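Long-range contacts in NANS (YJHS), A 9-O-acetyl N-acetylneuraminic acid esterase (Escherichia coli O157:H7 EDL933, PDB 3PT5), which probably removes the 9-O-acetyl group from 9-O-acetyl-N-acetylneuraminate, allowing the bacterium to grow on this alternative sialic acid: residues 20-25 against 120-125; 44-49 against 107-112. All blocks are in the same frame, centred on the assembly; numbering follows the deposited sequence.

Interaction 1 of 2, residues 20-25 against 120-125; sequences YYYVLT and DNAGIL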
loop_
_atom_site.group_PDB
_atom_site.type_symbol
_atom_site.label_atom_id
_atom_site.label_comp_id
_atom_site.label_asym_id
_atom_site.label_seq_id
_atom_site.Cartn_x
_atom_site.Cartn_y
_atom_site.Cartn_z
ATOM N N TYR A 20 -3.973 -21.121 -7.528
ATOM C CA TYR A 20 -2.998 -20.095 -7.908
ATOM C C TYR A 20 -3.560 -18.744 -7.482
ATOM O O TYR A 20 -4.679 -18.656 -6.989
ATOM C CB TYR A 20 -2.701 -20.101 -9.438
ATOM C CG TYR A 20 -3.879 -19.655 -10.274
ATOM C CD1 TYR A 20 -4.001 -18.322 -10.690
ATOM C CD2 TYR A 20 -4.903 -20.553 -10.627
ATOM C CE1 TYR A 20 -5.122 -17.883 -11.411
ATOM C CE2 TYR A 20 -6.001 -20.128 -11.355
ATOM C CZ TYR A 20 -6.104 -18.786 -11.744
ATOM O OH TYR A 20 -7.198 -18.366 -12.473
ATOM N N TYR A 21 -2.752 -17.700 -7.665
ATOM C CA TYR A 21 -3.072 -16.347 -7.168
ATOM C C TYR A 21 -2.951 -15.300 -8.262
ATOM O O TYR A 21 -2.097 -15.388 -9.134
ATOM C CB TYR A 21 -2.150 -15.928 -6.010
ATOM C CG TYR A 21 -2.375 -16.760 -4.748
ATOM C CD1 TYR A 21 -3.311 -16.357 -3.821
ATOM C CD2 TYR A 21 -1.652 -17.941 -4.509
ATOM C CE1 TYR A 21 -3.559 -17.083 -2.685
ATOM C CE2 TYR A 21 -1.893 -18.693 -3.338
ATOM C CZ TYR A 21 -2.861 -18.241 -2.444
ATOM O OH TYR A 21 -3.194 -18.903 -1.281
ATOM N N TYR A 22 -3.831 -14.308 -8.180
ATOM C CA TYR A 22 -3.672 -13.053 -8.903
ATOM C C TYR A 22 -2.867 -12.186 -7.946
ATOM O O TYR A 22 -3.257 -12.007 -6.813
ATOM C CB TYR A 22 -5.021 -12.396 -9.140
ATOM C CG TYR A 22 -5.860 -12.974 -10.259
ATOM C CD1 TYR A 22 -6.348 -12.151 -11.272
ATOM C CD2 TYR A 22 -6.202 -14.313 -10.293
ATOM C CE1 TYR A 22 -7.145 -12.654 -12.297
ATOM C CE2 TYR A 22 -6.998 -14.830 -11.329
ATOM C CZ TYR A 22 -7.456 -13.985 -12.331
ATOM O OH TYR A 22 -8.243 -14.478 -13.365
ATOM N N VAL A 23 -1.747 -11.682 -8.428
ATOM C CA VAL A 23 -0.728 -11.024 -7.611
ATOM C C VAL A 23 -0.821 -9.509 -7.835
ATOM O O VAL A 23 -0.889 -9.045 -8.973
ATOM C CB VAL A 23 0.698 -11.548 -7.935
ATOM C CG1 VAL A 23 1.756 -10.704 -7.243
ATOM C CG2 VAL A 23 0.862 -13.034 -7.546
ATOM N N LEU A 24 -0.873 -8.751 -6.734
ATOM C CA LEU A 24 -0.863 -7.289 -6.811
ATOM C C LEU A 24 0.198 -6.794 -5.835
ATOM O O LEU A 24 0.163 -7.154 -4.673
ATOM C CB LEU A 24 -2.243 -6.735 -6.449
ATOM C CG LEU A 24 -2.524 -5.246 -6.626
ATOM C CD1 LEU A 24 -2.650 -4.883 -8.132
ATOM C CD2 LEU A 24 -3.794 -4.880 -5.873
ATOM N N THR A 25 1.164 -6.015 -6.332
ATOM C CA THR A 25 2.186 -5.407 -5.475
ATOM C C THR A 25 1.678 -4.048 -4.997
ATOM O O THR A 25 1.074 -3.330 -5.741
ATOM C CB THR A 25 3.500 -5.241 -6.243
ATOM O OG1 THR A 25 4.006 -6.553 -6.537
ATOM C CG2 THR A 25 4.549 -4.498 -5.412
ATOM N N ASP A 120 -13.191 -19.145 -9.030
ATOM C CA ASP A 120 -13.305 -19.775 -7.697
ATOM C C ASP A 120 -12.026 -20.443 -7.167
ATOM O O ASP A 120 -11.869 -20.593 -5.964
ATOM C CB ASP A 120 -14.418 -20.842 -7.673
ATOM C CG ASP A 120 -15.810 -20.256 -7.610
ATOM O OD1 ASP A 120 -15.980 -19.043 -7.318
ATOM O OD2 ASP A 120 -16.764 -21.042 -7.827
ATOM N N ASN A 121 -11.150 -20.891 -8.059
ATOM C CA ASN A 121 -9.992 -21.668 -7.689
ATOM C C ASN A 121 -8.736 -20.785 -7.580
ATOM O O ASN A 121 -7.620 -21.270 -7.403
ATOM C CB ASN A 121 -9.799 -22.824 -8.675
ATOM C CG ASN A 121 -9.393 -22.351 -10.074
ATOM O OD1 ASN A 121 -9.860 -21.322 -10.565
ATOM N ND2 ASN A 121 -8.522 -23.105 -10.713
ATOM N N ALA A 122 -8.961 -19.475 -7.662
ATOM C CA ALA A 122 -7.895 -18.488 -7.516
ATOM C C ALA A 122 -8.045 -17.690 -6.234
ATOM O O ALA A 122 -9.165 -17.501 -5.717
ATOM C CB ALA A 122 -7.904 -17.541 -8.708
ATOM N N GLY A 123 -6.925 -17.213 -5.707
ATOM C CA GLY A 123 -6.977 -16.264 -4.608
ATOM C C GLY A 123 -6.275 -14.978 -5.039
ATOM O O GLY A 123 -5.885 -14.841 -6.178
ATOM N N ILE A 124 -6.119 -14.057 -4.098
ATOM C CA ILE A 124 -5.438 -12.801 -4.336
ATOM C C ILE A 124 -4.228 -12.795 -3.396
ATOM O O ILE A 124 -4.375 -13.138 -2.216
ATOM C CB ILE A 124 -6.336 -11.557 -3.991
ATOM C CG1 ILE A 124 -7.637 -11.467 -4.846
ATOM C CG2 ILE A 124 -5.506 -10.280 -4.086
ATOM C CD1 ILE A 124 -7.432 -10.948 -6.261
ATOM N N LEU A 125 -3.066 -12.415 -3.931
ATOM C CA LEU A 125 -1.801 -12.393 -3.186
ATOM C C LEU A 125 -1.242 -10.997 -3.272
ATOM O O LEU A 125 -0.816 -10.554 -4.329
ATOM C CB LEU A 125 -0.768 -13.386 -3.737
ATOM C CG LEU A 125 0.606 -13.417 -3.043
ATOM C CD1 LEU A 125 0.480 -13.725 -1.561
ATOM C CD2 LEU A 125 1.552 -14.398 -3.740
HETATM O O HOH W 1 -9.046 -20.364 -12.953
#
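Two neighbouring parallel strands in the central sheet of an SGNH hydrolase fold meet here, paired from Tyr21-Gly123 to Val23-Leu125. Four nearly straight backbone hydrogen bonds form the ladder: Gly123 N gives to Tyr20 O, Tyr22 N to Gly123 O at 2.9 Å, Leu125 N to Tyr22 O and Leu24 N to Leu125 O. Three of these donors lie in the acceptor's carbonyl plane, whereas Leu125 N stands 26° above that of Tyr22.

Tyr21 has CG anti to its own carbonyl carbon (chi1 -67°), so that the ring lies alongside the backbone of Gly123 and Ile124, its edge toward Ile124 N, with Tyr21 CD1 3.5 Å from Gly123 C. Further along the same face, Tyr21 CB meets Leu125 CB at 3.7 Å, and Val23 and Leu125 run side by side.

On the other face, Tyr20 takes the crowded position between N and C (chi1 68°). This lays its ring over Ala122, whose CB makes a CH-pi contact 4.1 Å from the centroid, offset toward the rim. Tyr22 comes to the same methyl, its CE2 3.9 Å from Ala122 CB, and its CB packs on Ile124 CD1. A water at the Tyr20 ring edge, 2.8 Å from Tyr20 OH, donates to Asn121 OD1, while Asn121 ND2 bonds to Asp19.

Strand 182-189 pairs with the other edge of strand 20-28, and helix 162-176 packs against Val23 and Leu125.

Interaction 2 of 2, residues 44-49 against 107-112; sequences REDAPH and ALHIAR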
loop_
_atom_site.group_PDB
_atom_site.type_symbol
_atom_site.label_atom_id
_atom_site.label_comp_id
_atom_site.label_asym_id
_atom_site.label_seq_id
_atom_site.Cartn_x
_atom_site.Cartn_y
_atom_site.Cartn_z
ATOM N N ARG A 44 -15.990 -7.179 10.379
ATOM C CA ARG A 44 -16.789 -6.567 9.336
ATOM C C ARG A 44 -15.918 -6.253 8.143
ATOM O O ARG A 44 -15.452 -7.148 7.456
ATOM C CB ARG A 44 -17.455 -5.281 9.859
ATOM C CG ARG A 44 -18.556 -5.464 10.912
ATOM C CD ARG A 44 -18.723 -4.178 11.742
ATOM N NE ARG A 44 -19.899 -4.218 12.623
ATOM C CZ ARG A 44 -19.933 -4.812 13.818
ATOM N NH1 ARG A 44 -18.858 -5.436 14.292
ATOM N NH2 ARG A 44 -21.046 -4.788 14.547
ATOM N N GLU A 45 -15.693 -4.962 7.932
ATOM C CA GLU A 45 -15.024 -4.443 6.756
ATOM C C GLU A 45 -13.546 -4.830 6.739
ATOM O O GLU A 45 -12.936 -4.888 5.671
ATOM C CB GLU A 45 -15.228 -2.922 6.684
ATOM C CG GLU A 45 -16.719 -2.455 6.890
ATOM C CD GLU A 45 -17.156 -2.291 8.355
ATOM O OE1 GLU A 45 -16.692 -3.051 9.232
ATOM O OE2 GLU A 45 -17.993 -1.399 8.652
ATOM N N ASP A 46 -12.965 -5.109 7.912
ATOM C CA ASP A 46 -11.552 -5.552 7.954
ATOM C C ASP A 46 -11.361 -7.043 8.207
ATOM O O ASP A 46 -10.284 -7.453 8.618
ATOM C CB ASP A 46 -10.699 -4.775 8.970
ATOM C CG ASP A 46 -10.808 -3.271 8.810
ATOM O OD1 ASP A 46 -11.140 -2.785 7.705
ATOM O OD2 ASP A 46 -10.573 -2.567 9.804
ATOM N N ALA A 47 -12.385 -7.852 7.935
ATOM C CA ALA A 47 -12.267 -9.288 8.128
ATOM C C ALA A 47 -11.286 -9.898 7.124
ATOM O O ALA A 47 -11.405 -9.680 5.910
ATOM C CB ALA A 47 -13.651 -9.949 7.955
ATOM N N PRO A 48 -10.331 -10.702 7.609
ATOM C CA PRO A 48 -9.459 -11.442 6.691
ATOM C C PRO A 48 -10.314 -12.480 5.953
ATOM O O PRO A 48 -11.409 -12.792 6.413
ATOM C CB PRO A 48 -8.503 -12.155 7.642
ATOM C CG PRO A 48 -8.539 -11.305 8.925
ATOM C CD PRO A 48 -9.971 -10.938 9.019
ATOM N N HIS A 49 -9.834 -12.981 4.820
ATOM C CA HIS A 49 -10.566 -14.004 4.054
ATOM C C HIS A 49 -9.592 -15.098 3.691
ATOM O O HIS A 49 -8.435 -14.802 3.396
ATOM C CB HIS A 49 -11.164 -13.386 2.786
ATOM C CG HIS A 49 -12.018 -14.335 2.008
ATOM N ND1 HIS A 49 -11.493 -15.376 1.282
ATOM C CD2 HIS A 49 -13.361 -14.405 1.854
ATOM C CE1 HIS A 49 -12.476 -16.053 0.710
ATOM N NE2 HIS A 49 -13.618 -15.491 1.055
ATOM N N ALA A 107 -4.904 -2.268 1.526
ATOM C CA ALA A 107 -4.571 -3.426 0.656
ATOM C C ALA A 107 -5.652 -4.516 0.813
ATOM O O ALA A 107 -6.096 -5.128 -0.171
ATOM C CB ALA A 107 -3.208 -3.990 1.007
ATOM N N LEU A 108 -6.091 -4.740 2.060
ATOM C CA LEU A 108 -7.095 -5.773 2.316
ATOM C C LEU A 108 -8.402 -5.496 1.559
ATOM O O LEU A 108 -9.020 -6.411 1.019
ATOM C CB LEU A 108 -7.376 -5.903 3.817
ATOM C CG LEU A 108 -8.527 -6.836 4.227
ATOM C CD1 LEU A 108 -8.233 -8.279 3.756
ATOM C CD2 LEU A 108 -8.696 -6.807 5.744
ATOM N N HIS A 109 -8.805 -4.232 1.534
ATOM C CA HIS A 109 -10.077 -3.816 0.946
ATOM C C HIS A 109 -10.049 -3.819 -0.557
ATOM O O HIS A 109 -11.051 -4.159 -1.186
ATOM C CB HIS A 109 -10.430 -2.454 1.507
ATOM C CG HIS A 109 -10.310 -2.424 2.985
ATOM N ND1 HIS A 109 -9.192 -1.934 3.623
ATOM C CD2 HIS A 109 -11.094 -2.963 3.955
ATOM C CE1 HIS A 109 -9.325 -2.108 4.927
ATOM N NE2 HIS A 109 -10.468 -2.727 5.155
ATOM N N ILE A 110 -8.882 -3.503 -1.115
ATOM C CA ILE A 110 -8.664 -3.693 -2.571
ATOM C C ILE A 110 -8.843 -5.161 -2.919
ATOM O O ILE A 110 -9.679 -5.506 -3.759
ATOM C CB ILE A 110 -7.310 -3.143 -3.017
ATOM C CG1 ILE A 110 -7.349 -1.628 -2.835
ATOM C CG2 ILE A 110 -7.026 -3.533 -4.478
ATOM C CD1 ILE A 110 -5.961 -0.946 -2.931
ATOM N N ALA A 111 -8.124 -6.024 -2.203
ATOM C CA ALA A 111 -8.213 -7.453 -2.395
ATOM C C ALA A 111 -9.650 -7.985 -2.244
ATOM O O ALA A 111 -10.103 -8.774 -3.096
ATOM C CB ALA A 111 -7.251 -8.149 -1.440
ATOM N N ARG A 112 -10.359 -7.583 -1.189
ATOM C CA ARG A 112 -11.714 -8.077 -0.966
ATOM C C ARG A 112 -12.624 -7.632 -2.098
ATOM O O ARG A 112 -13.451 -8.406 -2.558
ATOM C CB ARG A 112 -12.274 -7.641 0.395
ATOM C CG ARG A 112 -13.756 -8.006 0.579
ATOM C CD ARG A 112 -14.286 -7.515 1.923
ATOM N NE ARG A 112 -14.328 -8.621 2.874
ATOM C CZ ARG A 112 -13.304 -9.025 3.617
ATOM N NH1 ARG A 112 -12.135 -8.390 3.559
ATOM N NH2 ARG A 112 -13.464 -10.064 4.426
#
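A type I beta turn, Arg44 to Ala47, and the residues just after it dock on one side of helix 107-114 through the side chains of Leu108, His109 and Arg112. At the turn, Asp46 accepts a fairly straight hydrogen bond from His109, whose NE2 donates to Asp46 OD1 over 2.6 Å. The bond lies close to the imidazole plane, but it meets OD1 from 30° above the carboxylate plane, the two flat groups being turned 65° against each other. Both CG atoms sit anti to their own carbonyl carbons, which brings OD1 to the NE2 edge of the ring, the two groups crossing obliquely. Glu45 O lies at the same ring edge, 3.2 Å from His109 CD2.

Three residues further along the helix, Arg112 reaches back with its chain extended as far as CD and then bent at chi3 (-101°). Its guanidinium straddles a single acceptor: Arg112 NH2 donates to Ala47 O at 2.6 Å from well above the carbonyl plane, a bent bond, and Arg112 NH1 adds a weak one at 2.8 Å. Ala47 CB rests 3.5 Å from Arg112 NH2. Between the two polar grips lies Leu108, its CG anti to N.

In the second shell, Asp46 OD2 forms a salt bridge with Arg319 of helix 315-335 and accepts from Leu41 N, fixing the carboxylate; the charge on Arg319 would probably favour the ionised form of Asp46. His49 ND1 accepts a hydrogen bond from Arg51 N, just before strand 52-55. The CD2 methyl of Leu108 lies 3.3 Å from Asp46 O.

The centres of the two contacts lie about 14 Å apart, joined through helix 107-114. That helix is followed directly by strand 122-130, so the helix of interaction 2 leads into one of the strands of interaction 1. Along the chain, interaction 2 is nested within the loop that interaction 1 closes: strand 20-28, the 44-49 loop, the helix, then strand 122-130. The helix faces the loop on one side and the sheet on another, where Ile110 CG2 packs 3.8 Å from Leu24 CD2 and Ala111 CB meets Ile124 CG2. The helix thus lies between the loop and the central sheet, with both contacts inside the esterase family region.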